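Local coordinates for protein D-mandelate dehydrogenase (Rhodotorula graminis, PDB 2W2K) that probably interconverts D-mandelate and its 2-oxoacid using a nicotinamide cofactor, at residues S109-L120 with I305-F316. Numbering follows the deposited sequence.
Sequences SRGAGDTATSDL and IGGVAIETFHEF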
ATOM      1  N   SER B 109      -6.028  25.935  -2.567  1.00  7.59           N
ATOM      2  CA  SER B 109      -5.074  25.281  -3.463  1.00  6.95           C
ATOM      3  C   SER B 109      -5.648  23.911  -3.888  1.00 10.22           C
ATOM      4  O   SER B 109      -4.933  22.910  -3.920  1.00  8.74           O
ATOM      5  CB  SER B 109      -3.669  25.179  -2.793  1.00 10.30           C
ATOM      6  OG  SER B 109      -3.152  26.484  -2.465  1.00  7.62           O
ATOM      7  N   ARG B 110      -6.948  23.893  -4.219  1.00 10.90           N
ATOM      8  CA  ARG B 110      -7.637  22.685  -4.738  1.00 13.26           C
ATOM      9  C   ARG B 110      -6.864  21.952  -5.861  1.00  8.08           C
ATOM     10  O   ARG B 110      -6.417  22.571  -6.868  1.00  9.86           O
ATOM     11  CB  ARG B 110      -9.078  23.036  -5.194  1.00 14.76           C
ATOM     12  CG  ARG B 110      -9.853  21.881  -5.856  1.00 15.71           C
ATOM     13  CD  ARG B 110     -11.217  22.327  -6.446  1.00 18.56           C
ATOM     14  NE  ARG B 110     -11.115  23.496  -7.325  1.00 14.79           N
ATOM     15  CZ  ARG B 110     -10.696  23.477  -8.592  1.00 18.59           C
ATOM     16  NH1 ARG B 110     -10.311  22.342  -9.179  1.00 24.18           N
ATOM     17  NH2 ARG B 110     -10.625  24.609  -9.272  1.00 18.46           N
ATOM     18  N   GLY B 111      -6.723  20.632  -5.684  1.00  7.40           N
ATOM     19  CA  GLY B 111      -6.067  19.759  -6.655  1.00  7.53           C
ATOM     20  C   GLY B 111      -4.623  19.424  -6.345  1.00  8.55           C
ATOM     21  O   GLY B 111      -4.115  18.419  -6.833  1.00  9.49           O
ATOM     22  N   ALA B 112      -3.935  20.272  -5.557  1.00  5.54           N
ATOM     23  CA  ALA B 112      -2.472  20.094  -5.319  1.00  9.89           C
ATOM     24  C   ALA B 112      -2.110  18.739  -4.714  1.00  9.23           C
ATOM     25  O   ALA B 112      -1.057  18.181  -5.033  1.00 10.84           O
ATOM     26  CB  ALA B 112      -1.897  21.231  -4.419  1.00  5.97           C
ATOM     27  N   GLY B 113      -2.956  18.250  -3.806  1.00  7.72           N
ATOM     28  CA  GLY B 113      -2.711  16.970  -3.103  1.00  5.15           C
ATOM     29  C   GLY B 113      -3.480  15.752  -3.634  1.00  8.43           C
ATOM     30  O   GLY B 113      -3.596  14.750  -2.917  1.00  8.66           O
ATOM     31  N   ASP B 114      -4.019  15.813  -4.863  1.00  9.28           N
ATOM     32  CA  ASP B 114      -4.813  14.661  -5.417  1.00 10.40           C
ATOM     33  C   ASP B 114      -3.996  13.356  -5.502  1.00  8.60           C
ATOM     34  O   ASP B 114      -4.483  12.279  -5.132  1.00  8.58           O
ATOM     35  CB  ASP B 114      -5.404  14.962  -6.813  1.00 10.77           C
ATOM     36  CG  ASP B 114      -6.582  15.974  -6.792  1.00 16.43           C
ATOM     37  OD1 ASP B 114      -6.959  16.482  -5.720  1.00  8.29           O
ATOM     38  OD2 ASP B 114      -7.123  16.280  -7.893  1.00 14.82           O
ATOM     39  N   THR B 115      -2.750  13.443  -5.970  1.00  6.48           N
ATOM     40  CA  THR B 115      -1.909  12.233  -6.094  1.00  6.09           C
ATOM     41  C   THR B 115      -1.576  11.656  -4.697  1.00  8.65           C
ATOM     42  O   THR B 115      -1.746  10.446  -4.456  1.00  6.66           O
ATOM     43  CB  THR B 115      -0.614  12.528  -6.908  1.00  7.74           C
ATOM     44  OG1 THR B 115      -0.979  12.817  -8.280  1.00  9.65           O
ATOM     45  CG2 THR B 115       0.391  11.321  -6.856  1.00  4.81           C
ATOM     46  N   ALA B 116      -1.103  12.520  -3.789  1.00  6.89           N
ATOM     47  CA  ALA B 116      -0.728  12.076  -2.431  1.00  6.29           C
ATOM     48  C   ALA B 116      -1.912  11.450  -1.656  1.00  5.78           C
ATOM     49  O   ALA B 116      -1.769  10.363  -1.102  1.00  4.74           O
ATOM     50  CB  ALA B 116      -0.040  13.206  -1.622  1.00  7.83           C
ATOM     51  N   THR B 117      -3.081  12.105  -1.652  1.00  5.12           N
ATOM     52  CA  THR B 117      -4.218  11.629  -0.841  1.00  2.88           C
ATOM     53  C   THR B 117      -4.768  10.307  -1.402  1.00  4.54           C
ATOM     54  O   THR B 117      -5.084   9.376  -0.622  1.00  5.21           O
ATOM     55  CB  THR B 117      -5.347  12.688  -0.712  1.00  4.80           C
ATOM     56  OG1 THR B 117      -4.783  13.932  -0.280  1.00  6.96           O
ATOM     57  CG2 THR B 117      -6.419  12.247   0.331  1.00  7.36           C
ATOM     58  N   SER B 118      -4.869  10.210  -2.734  1.00  3.64           N
ATOM     59  CA  SER B 118      -5.332   8.934  -3.366  1.00  5.28           C
ATOM     60  C   SER B 118      -4.367   7.741  -3.144  1.00  6.48           C
ATOM     61  O   SER B 118      -4.827   6.599  -2.932  1.00  5.28           O
ATOM     62  CB  SER B 118      -5.694   9.106  -4.857  1.00  4.50           C
ATOM     63  OG  SER B 118      -4.566   9.493  -5.661  1.00  6.60           O
ATOM     64  N   ASP B 119      -3.049   7.996  -3.216  1.00  4.29           N
ATOM     65  CA  ASP B 119      -2.029   6.961  -2.898  1.00  4.88           C
ATOM     66  C   ASP B 119      -2.138   6.486  -1.437  1.00  5.20           C
ATOM     67  O   ASP B 119      -1.999   5.277  -1.157  1.00  5.53           O
ATOM     68  CB  ASP B 119      -0.606   7.513  -3.124  1.00  6.27           C
ATOM     69  CG  ASP B 119      -0.165   7.500  -4.600  1.00 11.50           C
ATOM     70  OD1 ASP B 119      -0.883   6.919  -5.455  1.00 13.38           O
ATOM     71  OD2 ASP B 119       0.919   8.084  -4.902  1.00 11.38           O
ATOM     72  N   LEU B 120      -2.344   7.423  -0.492  1.00  4.96           N
ATOM     73  CA  LEU B 120      -2.461   7.053   0.951  1.00  4.58           C
ATOM     74  C   LEU B 120      -3.746   6.245   1.197  1.00  4.46           C
ATOM     75  O   LEU B 120      -3.735   5.282   1.981  1.00  6.43           O
ATOM     76  CB  LEU B 120      -2.375   8.298   1.891  1.00  5.72           C
ATOM     77  CG  LEU B 120      -2.114   8.142   3.420  1.00  7.81           C
ATOM     78  CD1 LEU B 120      -3.383   7.828   4.232  1.00 14.94           C
ATOM     79  CD2 LEU B 120      -0.979   7.133   3.784  1.00  8.85           C
ATOM     80  N   ILE B 305      -1.525  12.029   7.400  1.00  7.15           N
ATOM     81  CA  ILE B 305      -0.501  12.206   6.357  1.00  5.85           C
ATOM     82  C   ILE B 305      -1.014  12.196   4.899  1.00  5.05           C
ATOM     83  O   ILE B 305      -0.212  12.308   3.975  1.00  6.37           O
ATOM     84  CB  ILE B 305       0.764  11.260   6.526  1.00  5.47           C
ATOM     85  CG1 ILE B 305       0.372   9.765   6.561  1.00  6.38           C
ATOM     86  CG2 ILE B 305       1.614  11.687   7.760  1.00 11.32           C
ATOM     87  CD1 ILE B 305       1.570   8.800   6.394  1.00  5.94           C
ATOM     88  N   GLY B 306      -2.328  12.084   4.693  1.00  6.76           N
ATOM     89  CA  GLY B 306      -2.880  11.991   3.311  1.00  6.53           C
ATOM     90  C   GLY B 306      -2.185  12.861   2.253  1.00  6.71           C
ATOM     91  O   GLY B 306      -1.665  12.358   1.231  1.00  6.18           O
ATOM     92  N   GLY B 307      -2.167  14.168   2.495  1.00  5.92           N
ATOM     93  CA  GLY B 307      -1.584  15.118   1.537  1.00  8.74           C
ATOM     94  C   GLY B 307      -0.108  15.458   1.749  1.00 10.69           C
ATOM     95  O   GLY B 307       0.444  16.319   1.047  1.00  9.68           O
ATOM     96  N   VAL B 308       0.522  14.788   2.709  1.00  9.34           N
ATOM     97  CA  VAL B 308       1.892  15.135   3.161  1.00  7.81           C
ATOM     98  C   VAL B 308       2.956  14.496   2.250  1.00  9.24           C
ATOM     99  O   VAL B 308       3.365  13.331   2.447  1.00  7.07           O
ATOM    100  CB  VAL B 308       2.094  14.788   4.686  1.00  7.90           C
ATOM    101  CG1 VAL B 308       3.561  15.024   5.168  1.00  9.50           C
ATOM    102  CG2 VAL B 308       1.108  15.563   5.573  1.00 11.54           C
ATOM    103  N   ALA B 309       3.378  15.265   1.232  1.00  6.92           N
ATOM    104  CA  ALA B 309       4.413  14.847   0.261  1.00  6.86           C
ATOM    105  C   ALA B 309       5.039  16.124  -0.281  1.00  8.15           C
ATOM    106  O   ALA B 309       4.329  17.119  -0.474  1.00  7.37           O
ATOM    107  CB  ALA B 309       3.801  14.022  -0.889  1.00  9.61           C
ATOM    108  N   ILE B 310       6.354  16.126  -0.489  1.00  6.20           N
ATOM    109  CA  ILE B 310       7.049  17.344  -0.992  1.00  7.95           C
ATOM    110  C   ILE B 310       6.456  17.941  -2.310  1.00  7.14           C
ATOM    111  O   ILE B 310       6.390  19.167  -2.453  1.00  9.28           O
ATOM    112  CB  ILE B 310       8.591  17.143  -1.016  1.00  8.09           C
ATOM    113  CG1 ILE B 310       9.132  17.105   0.419  1.00  6.98           C
ATOM    114  CG2 ILE B 310       9.301  18.230  -1.837  1.00 10.47           C
ATOM    115  CD1 ILE B 310      10.515  16.474   0.520  1.00 16.41           C
ATOM    116  N   GLU B 311       5.994  17.088  -3.228  1.00  6.87           N
ATOM    117  CA  GLU B 311       5.315  17.532  -4.478  1.00  7.29           C
ATOM    118  C   GLU B 311       4.010  18.304  -4.232  1.00  6.29           C
ATOM    119  O   GLU B 311       3.677  19.256  -4.975  1.00  7.61           O
ATOM    120  CB  GLU B 311       5.072  16.350  -5.468  1.00  8.48           C
ATOM    121  CG  GLU B 311       6.378  15.712  -6.049  1.00 10.11           C
ATOM    122  CD  GLU B 311       7.135  14.780  -5.083  1.00 13.26           C
ATOM    123  OE1 GLU B 311       6.605  14.370  -4.022  1.00  9.64           O
ATOM    124  OE2 GLU B 311       8.305  14.458  -5.383  1.00 14.51           O
ATOM    125  N   THR B 312       3.261  17.903  -3.203  1.00  7.28           N
ATOM    126  CA  THR B 312       2.079  18.692  -2.764  1.00  7.01           C
ATOM    127  C   THR B 312       2.508  20.118  -2.372  1.00  7.63           C
ATOM    128  O   THR B 312       1.883  21.105  -2.785  1.00  5.86           O
ATOM    129  CB  THR B 312       1.348  18.022  -1.569  1.00  7.73           C
ATOM    130  OG1 THR B 312       1.016  16.656  -1.902  1.00  7.03           O
ATOM    131  CG2 THR B 312       0.062  18.790  -1.238  1.00  5.46           C
ATOM    132  N   PHE B 313       3.581  20.216  -1.586  1.00  8.10           N
ATOM    133  CA  PHE B 313       4.031  21.509  -1.034  1.00  7.82           C
ATOM    134  C   PHE B 313       4.564  22.431  -2.149  1.00  8.43           C
ATOM    135  O   PHE B 313       4.338  23.657  -2.106  1.00  7.62           O
ATOM    136  CB  PHE B 313       5.112  21.307   0.064  1.00  7.45           C
ATOM    137  CG  PHE B 313       4.706  20.390   1.202  1.00  8.18           C
ATOM    138  CD1 PHE B 313       3.376  20.270   1.612  1.00  8.70           C
ATOM    139  CD2 PHE B 313       5.684  19.665   1.902  1.00 10.34           C
ATOM    140  CE1 PHE B 313       3.025  19.414   2.683  1.00 15.87           C
ATOM    141  CE2 PHE B 313       5.338  18.811   2.971  1.00 10.02           C
ATOM    142  CZ  PHE B 313       4.012  18.695   3.359  1.00 12.79           C
ATOM    143  N   HIS B 314       5.263  21.862  -3.141  1.00  8.22           N
ATOM    144  CA  HIS B 314       5.681  22.623  -4.352  1.00  8.46           C
ATOM    145  C   HIS B 314       4.450  23.271  -5.020  1.00  8.69           C
ATOM    146  O   HIS B 314       4.466  24.464  -5.398  1.00  8.40           O
ATOM    147  CB  HIS B 314       6.371  21.701  -5.377  1.00  9.12           C
ATOM    148  CG  HIS B 314       7.842  21.487  -5.143  1.00 16.56           C
ATOM    149  ND1 HIS B 314       8.369  21.095  -3.928  1.00 21.11           N
ATOM    150  CD2 HIS B 314       8.898  21.606  -5.985  1.00 20.43           C
ATOM    151  CE1 HIS B 314       9.686  20.992  -4.031  1.00 14.57           C
ATOM    152  NE2 HIS B 314      10.031  21.289  -5.270  1.00 25.42           N
ATOM    153  N   GLU B 315       3.381  22.485  -5.182  1.00  7.78           N
ATOM    154  CA  GLU B 315       2.168  23.005  -5.815  1.00  9.63           C
ATOM    155  C   GLU B 315       1.392  24.034  -4.943  1.00  7.34           C
ATOM    156  O   GLU B 315       0.817  24.993  -5.501  1.00  6.63           O
ATOM    157  CB  GLU B 315       1.296  21.860  -6.383  1.00 10.49           C
ATOM    158  CG  GLU B 315       0.102  22.308  -7.240  1.00 13.51           C
ATOM    159  CD  GLU B 315       0.450  22.757  -8.687  1.00 14.93           C
ATOM    160  OE1 GLU B 315       1.651  22.868  -9.072  1.00 14.97           O
ATOM    161  OE2 GLU B 315      -0.530  23.012  -9.433  1.00 14.38           O
ATOM    162  N   PHE B 316       1.382  23.865  -3.608  1.00  4.66           N
ATOM    163  CA  PHE B 316       0.834  24.905  -2.683  1.00  5.26           C
ATOM    164  C   PHE B 316       1.551  26.265  -2.910  1.00  9.28           C
ATOM    165  O   PHE B 316       0.899  27.311  -3.045  1.00  8.25           O
ATOM    166  CB  PHE B 316       0.962  24.537  -1.165  1.00  5.44           C
ATOM    167  CG  PHE B 316       0.034  23.439  -0.679  1.00  6.03           C
ATOM    168  CD1 PHE B 316      -1.101  23.034  -1.406  1.00  8.44           C
ATOM    169  CD2 PHE B 316       0.296  22.816   0.544  1.00  8.56           C
ATOM    170  CE1 PHE B 316      -1.948  21.980  -0.905  1.00  7.41           C
ATOM    171  CE2 PHE B 316      -0.533  21.792   1.045  1.00  9.44           C
ATOM    172  CZ  PHE B 316      -1.666  21.385   0.311  1.00 11.55           C
TER
HETATM  173  O   HOH W   1       0.186  15.285  -4.299  1.00  6.66           O
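With CG anti to the carbonyl carbon, chi1 of -72° places the Phe316 ring beside Ser109 and Ala112, while Leu120, whose CG lies anti to the backbone N (chi1 -164°), reaches Gly306 and Ile305 at the far end of the contact. Phe316 CD1 and CE1 meet the methyl of Ala112 and the CB methylene of Ser109 obliquely: Ala112 CB lies 3.6 Å from Phe316 CE1, and Ser109 CB is equally near CD1. Thr312 CG2 covers one face of the same ring, offset toward its rim, and also touches Gly113 CA at 3.8 Å. Ala112 CB is flanked further by the bent chain of Glu315, through CG, whose carboxylate forms a salt bridge with Arg318. Polar cohesion comes from a water rather than a direct bond: it donates to Ala112 O, accepts from Ala116 N at 3.1 Å and bonds to Thr312 OG1 at 2.9 Å, so it ties the first turn of helix 114-130 to the start of helix 310-330. Both helices carry the one chain across between its two Rossmann-like domains, and the segments meet where the domains join, beside the cofactor cleft; Gly307 contacts NAD(+) in a structure of this protein. Ala116 CB fits among Gly306 O, Thr312 OG1 and Ala309 CB, the last at 4.0 Å. One turn on, Leu120 CG rests 3.9 Å from Gly306 CA, and the side chains of Leu120 and Ile305 cross at about a right angle, with Leu120 CD2 4.0 Å from Ile305 CD1. Cutting Leu120 back to an alanine removes CG and both methyls, which would probably leave Ile305 CD1 without this partner and open a gap over Gly306 CA. Asp281, another NAD(+)-contacting residue, accepts the backbone N-H groups of both Ile305 and Gly306 through its two carboxylate oxygens.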